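L-lysine 6-monooxygenase involved in desferrioxamine biosynthesis (Erwinia amylovora CFBP1430, PDB 5O8P) hydroxylates cadaverine at nitrogen as an FAD-dependent, NADPH-using monooxygenase, a step in the biosynthesis of the siderophore desferrioxamine. Local coordinates at the interface of chains A and B and the interface of chains A and C. Coordinates in Å, arbitrary orientation; residue numbers count along the deposited sequence, not the author numbering. Chains: chain A/B/C, L-lysine 6-monooxygenase involved in desferrioxamine biosynthesis.

The C-alpha centres of contact 1 and contact 2 lie about 29 Å apart, and each belongs to a different two-fold interface of a deposited assembly of four copies. The element common to both is helix 276-290. In contact 1 chain B contributes B:Tyr287 from the C-terminal part of this helix and B:Leu291 just after it; in contact 2 chain A contributes A:Ile279, A:Asn280 and A:Tyr283 from earlier turns. Because every copy repeats these residues, one helix can serve two partners, which would tie two kinds of dimer into a tetramer, although the coordinates alone do not establish that assembly in solution.

Contact 1: the interface of chains A and B. Residues chain A 81, 86, 90, 93, 99, 102; chain B 287, 291.
B:Tyr287 pushes its phenol from helix 276-290 into a polar socket on chain A, in a two-fold interface between copies of this flavin-dependent N-hydroxylase of the lysine/ornithine monooxygenase family. Its hydroxyl OH meets both carboxylate oxygens of A:Glu102, at 2.6 Å from OE1 and 2.8 Å from OE2. Both oxygens use their syn lone pairs, so the carboxylate straddles the hydroxyl, whose single hydrogen can be shared between the two oxygens or point at one of them. The carboxylate and phenol planes are turned 57° apart, yet OE1 also lies in the ring plane at the edge near CE1.

Across the phenol face comes A:Arg93. Its CD stands over the middle of the ring, 3.6 Å from the centroid, in a CH-pi contact, and NH1 continues over the CD1 side. The guanidinium is tilted 25° from the ring. With CG anti to the backbone N (chi1 -168°) and the chain extended as far as NE, the arginine reaches over the ring from helix 87-93.

A:Lys86 crosses the phenol at about a right angle, its CE 3.7 Å from CZ. The bond from its amine NZ to the phenol OH is weak, whereas NZ forms a salt bridge with A:Glu102 OE2 at 2.6 Å, meeting that oxygen from the syn side but out of the carboxylate plane. OE2 thus accepts from both lysine and tyrosine, and the lysine may favour the charged carboxylate. A bend late in the lysine chain turns NZ toward this pair.

B:Leu291, just beyond the helix, packs CD1 against A:Glu102 CB at 3.9 Å and against A:Met99 CG, while CD2 approaches A:Lys86 NZ. The aliphatic stem of the glutamate is therefore covered by the same chain whose tyrosine it binds. A:Phe90 also brings ring atom CD1 to the phenol oxygen; behind it, A:Met81 lays CE over one face of that ring, toward the rim, supporting this wall of the socket.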
# COMPACT_ATOMS: atom_id res chain seq x y z
N MET A 81 7.40 -7.84 24.28
CA MET A 81 6.05 -7.38 24.09
C MET A 81 5.11 -8.22 24.97
O MET A 81 4.17 -7.70 25.53
CB MET A 81 5.69 -7.45 22.59
CG MET A 81 4.92 -6.27 22.06
SD MET A 81 5.84 -4.72 22.01
CE MET A 81 6.87 -4.98 20.58
N LYS A 86 1.43 -6.49 26.32
CA LYS A 86 0.87 -5.76 25.18
C LYS A 86 1.02 -6.48 23.82
O LYS A 86 0.83 -5.85 22.77
CB LYS A 86 1.56 -4.40 25.08
CG LYS A 86 3.01 -4.46 24.61
CD LYS A 86 3.63 -3.08 24.53
CE LYS A 86 3.17 -2.30 23.31
NZ LYS A 86 3.74 -0.92 23.33
N PHE A 90 0.35 -5.16 19.80
CA PHE A 90 1.37 -5.21 18.75
C PHE A 90 0.92 -6.05 17.53
O PHE A 90 1.29 -5.74 16.38
CB PHE A 90 2.67 -5.75 19.33
CG PHE A 90 3.79 -5.76 18.35
CD1 PHE A 90 4.44 -4.58 18.04
CD2 PHE A 90 4.20 -6.93 17.73
CE1 PHE A 90 5.48 -4.56 17.12
CE2 PHE A 90 5.23 -6.92 16.81
CZ PHE A 90 5.88 -5.74 16.51
N ARG A 93 -1.61 -3.93 15.75
CA ARG A 93 -0.85 -2.90 15.03
C ARG A 93 -0.38 -3.44 13.66
O ARG A 93 -0.50 -2.74 12.65
CB ARG A 93 0.34 -2.41 15.86
CG ARG A 93 1.02 -1.16 15.35
CD ARG A 93 2.24 -0.84 16.19
NE ARG A 93 3.23 -0.04 15.47
CZ ARG A 93 3.13 1.26 15.19
NH1 ARG A 93 2.05 1.97 15.55
NH2 ARG A 93 4.11 1.87 14.52
N MET A 99 8.73 1.73 16.47
CA MET A 99 9.04 3.13 16.78
C MET A 99 10.41 3.14 17.47
O MET A 99 10.67 2.28 18.29
CB MET A 99 8.01 3.70 17.75
CG MET A 99 6.54 3.65 17.33
SD MET A 99 6.17 4.13 15.64
CE MET A 99 6.90 5.76 15.46
N GLU A 102 10.08 2.79 21.12
CA GLU A 102 9.81 1.45 21.60
C GLU A 102 11.07 0.57 21.54
O GLU A 102 11.30 -0.23 22.43
CB GLU A 102 8.65 0.82 20.83
CG GLU A 102 8.16 -0.49 21.42
CD GLU A 102 6.71 -0.80 21.10
OE1 GLU A 102 6.27 -0.59 19.95
OE2 GLU A 102 6.01 -1.28 22.01
N TYR B 287 -1.56 3.84 20.00
CA TYR B 287 -0.39 3.01 20.25
C TYR B 287 0.85 3.88 20.52
O TYR B 287 1.48 3.74 21.56
CB TYR B 287 -0.15 2.01 19.08
CG TYR B 287 0.92 0.99 19.35
CD1 TYR B 287 2.27 1.31 19.20
CD2 TYR B 287 0.60 -0.30 19.78
CE1 TYR B 287 3.27 0.39 19.47
CE2 TYR B 287 1.59 -1.23 20.05
CZ TYR B 287 2.93 -0.88 19.89
OH TYR B 287 3.95 -1.77 20.14
N LEU B 291 3.10 4.88 24.43
CA LEU B 291 4.48 4.59 24.81
C LEU B 291 5.07 5.48 25.90
O LEU B 291 6.04 5.09 26.50
CB LEU B 291 5.39 4.65 23.58
CG LEU B 291 5.06 3.76 22.38
CD1 LEU B 291 6.18 3.84 21.36
CD2 LEU B 291 4.84 2.33 22.83

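Contact 2: the interface of chains A and C. Residues chain A 224, 231, 279-280, 283; chain C 237-240.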
# COMPACT_ATOMS: atom_id res chain seq x y z
N TRP A 224 17.19 23.10 2.83
CA TRP A 224 17.84 21.80 2.82
C TRP A 224 18.88 21.81 1.73
O TRP A 224 18.54 21.95 0.56
CB TRP A 224 16.82 20.70 2.55
CG TRP A 224 17.28 19.29 2.85
CD1 TRP A 224 18.53 18.86 3.19
CD2 TRP A 224 16.47 18.11 2.77
NE1 TRP A 224 18.53 17.51 3.38
CE2 TRP A 224 17.29 17.02 3.12
CE3 TRP A 224 15.13 17.88 2.44
CZ2 TRP A 224 16.81 15.70 3.15
CZ3 TRP A 224 14.65 16.57 2.46
CH2 TRP A 224 15.49 15.50 2.83
N PHE A 231 18.02 13.60 -3.74
CA PHE A 231 17.58 13.11 -2.44
C PHE A 231 17.23 11.63 -2.61
O PHE A 231 16.05 11.26 -2.66
CB PHE A 231 16.39 13.94 -1.92
CG PHE A 231 16.70 15.39 -1.75
CD1 PHE A 231 17.29 15.86 -0.58
CD2 PHE A 231 16.46 16.28 -2.78
CE1 PHE A 231 17.60 17.20 -0.45
CE2 PHE A 231 16.76 17.62 -2.64
CZ PHE A 231 17.34 18.09 -1.48
N ILE A 279 10.60 10.49 1.88
CA ILE A 279 10.79 11.41 0.76
C ILE A 279 9.43 11.82 0.21
O ILE A 279 9.16 13.00 0.04
CB ILE A 279 11.60 10.80 -0.40
CG1 ILE A 279 13.05 10.63 -0.01
CG2 ILE A 279 11.53 11.70 -1.64
CD1 ILE A 279 13.80 9.62 -0.86
N ASN A 280 8.58 10.84 -0.09
CA ASN A 280 7.25 11.12 -0.60
C ASN A 280 6.37 11.87 0.38
O ASN A 280 5.55 12.68 -0.05
CB ASN A 280 6.56 9.83 -0.99
CG ASN A 280 7.17 9.18 -2.22
OD1 ASN A 280 7.97 9.79 -2.95
ND2 ASN A 280 6.78 7.94 -2.47
N TYR A 283 7.42 15.52 0.05
CA TYR A 283 6.83 16.14 -1.15
C TYR A 283 5.35 16.42 -0.91
O TYR A 283 4.89 17.52 -1.19
CB TYR A 283 6.99 15.29 -2.42
CG TYR A 283 6.56 16.04 -3.64
CD1 TYR A 283 7.46 16.86 -4.31
CD2 TYR A 283 5.25 15.97 -4.11
CE1 TYR A 283 7.07 17.59 -5.44
CE2 TYR A 283 4.84 16.70 -5.24
CZ TYR A 283 5.76 17.51 -5.90
OH TYR A 283 5.42 18.26 -7.02
N THR C 237 10.53 8.14 -6.42
CA THR C 237 10.34 9.00 -5.26
C THR C 237 10.18 10.43 -5.76
O THR C 237 10.87 10.84 -6.70
CB THR C 237 11.53 8.89 -4.29
OG1 THR C 237 12.75 9.01 -5.01
CG2 THR C 237 11.50 7.54 -3.57
N LYS C 238 9.26 11.16 -5.14
CA LYS C 238 8.68 12.35 -5.76
C LYS C 238 9.63 13.52 -5.90
O LYS C 238 9.49 14.31 -6.83
CB LYS C 238 7.41 12.76 -5.03
CG LYS C 238 6.30 11.75 -5.20
CD LYS C 238 5.24 11.90 -4.15
CE LYS C 238 4.09 10.97 -4.44
NZ LYS C 238 3.05 11.14 -3.39
N LEU C 239 10.60 13.64 -4.98
CA LEU C 239 11.63 14.67 -5.13
C LEU C 239 12.52 14.42 -6.35
O LEU C 239 12.93 15.38 -6.98
CB LEU C 239 12.48 14.80 -3.87
CG LEU C 239 11.88 15.60 -2.70
CD1 LEU C 239 12.90 15.65 -1.56
CD2 LEU C 239 11.47 17.01 -3.08
N THR C 240 12.80 13.16 -6.69
CA THR C 240 13.53 12.84 -7.92
C THR C 240 12.67 13.03 -9.18
O THR C 240 13.19 13.47 -10.22
CB THR C 240 14.12 11.41 -7.91
OG1 THR C 240 15.03 11.26 -6.81
CG2 THR C 240 14.89 11.11 -9.20
O HOH W 1 13.64 11.32 -4.33
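C:Lys238 and A:Asn280 are joined by a direct hydrogen bond in this patch, where a short helix, 238-241, docks on helix 276-290 of a second copy of the flavoprotein N-hydroxylase. The backbone N of C:Lys238 donates to A:Asn280 OD1 at 2.9 Å, with 154° at the hydrogen and a C=O...N angle of 165°, so the donor approaches nearly end-on to the amide carbonyl. The bond engages an NH in the first turn of the short helix and so resembles an N-terminal helix cap supplied by the partner chain. A:Asn280 CG sits beside its own backbone N (chi1 -70°), directing the amide at that turn.

A water-mediated link adds to it. Water 1 lies 2.9 Å from A:Phe231 O and 2.6 Å from C:Thr237 OG1, and C:Thr240 OG1 is also within bonding distance, at 2.8 Å. Its link to C:Thr240 N is weak. The two threonine hydroxyls thereby hold the water that joins the short helix to a backbone carbonyl of chain A.

Apolar contacts accompany these links. C:Leu239 projects CD1 against CG and CD2 of A:Phe231, reaching CD2 at 3.8 Å, while its CB rests on A:Ile279 CG2. That same methyl, anti to the backbone N of A:Ile279, also touches C:Thr237 CB at 3.9 Å, wedging between the two residues. C:Lys238 runs extended beyond CG: its CB packs on A:Tyr283 CB at 3.7 Å, and its chain crosses A:Asn280 at about a right angle, with CD against the amide carbon CG.

Ring packing within chain A backs the leucine site. A:Phe231 places CE1 over the centre of the A:Trp224 face, 3.5 Å above its plane, and A:Trp224 NE1 lies at the phenylalanine edge.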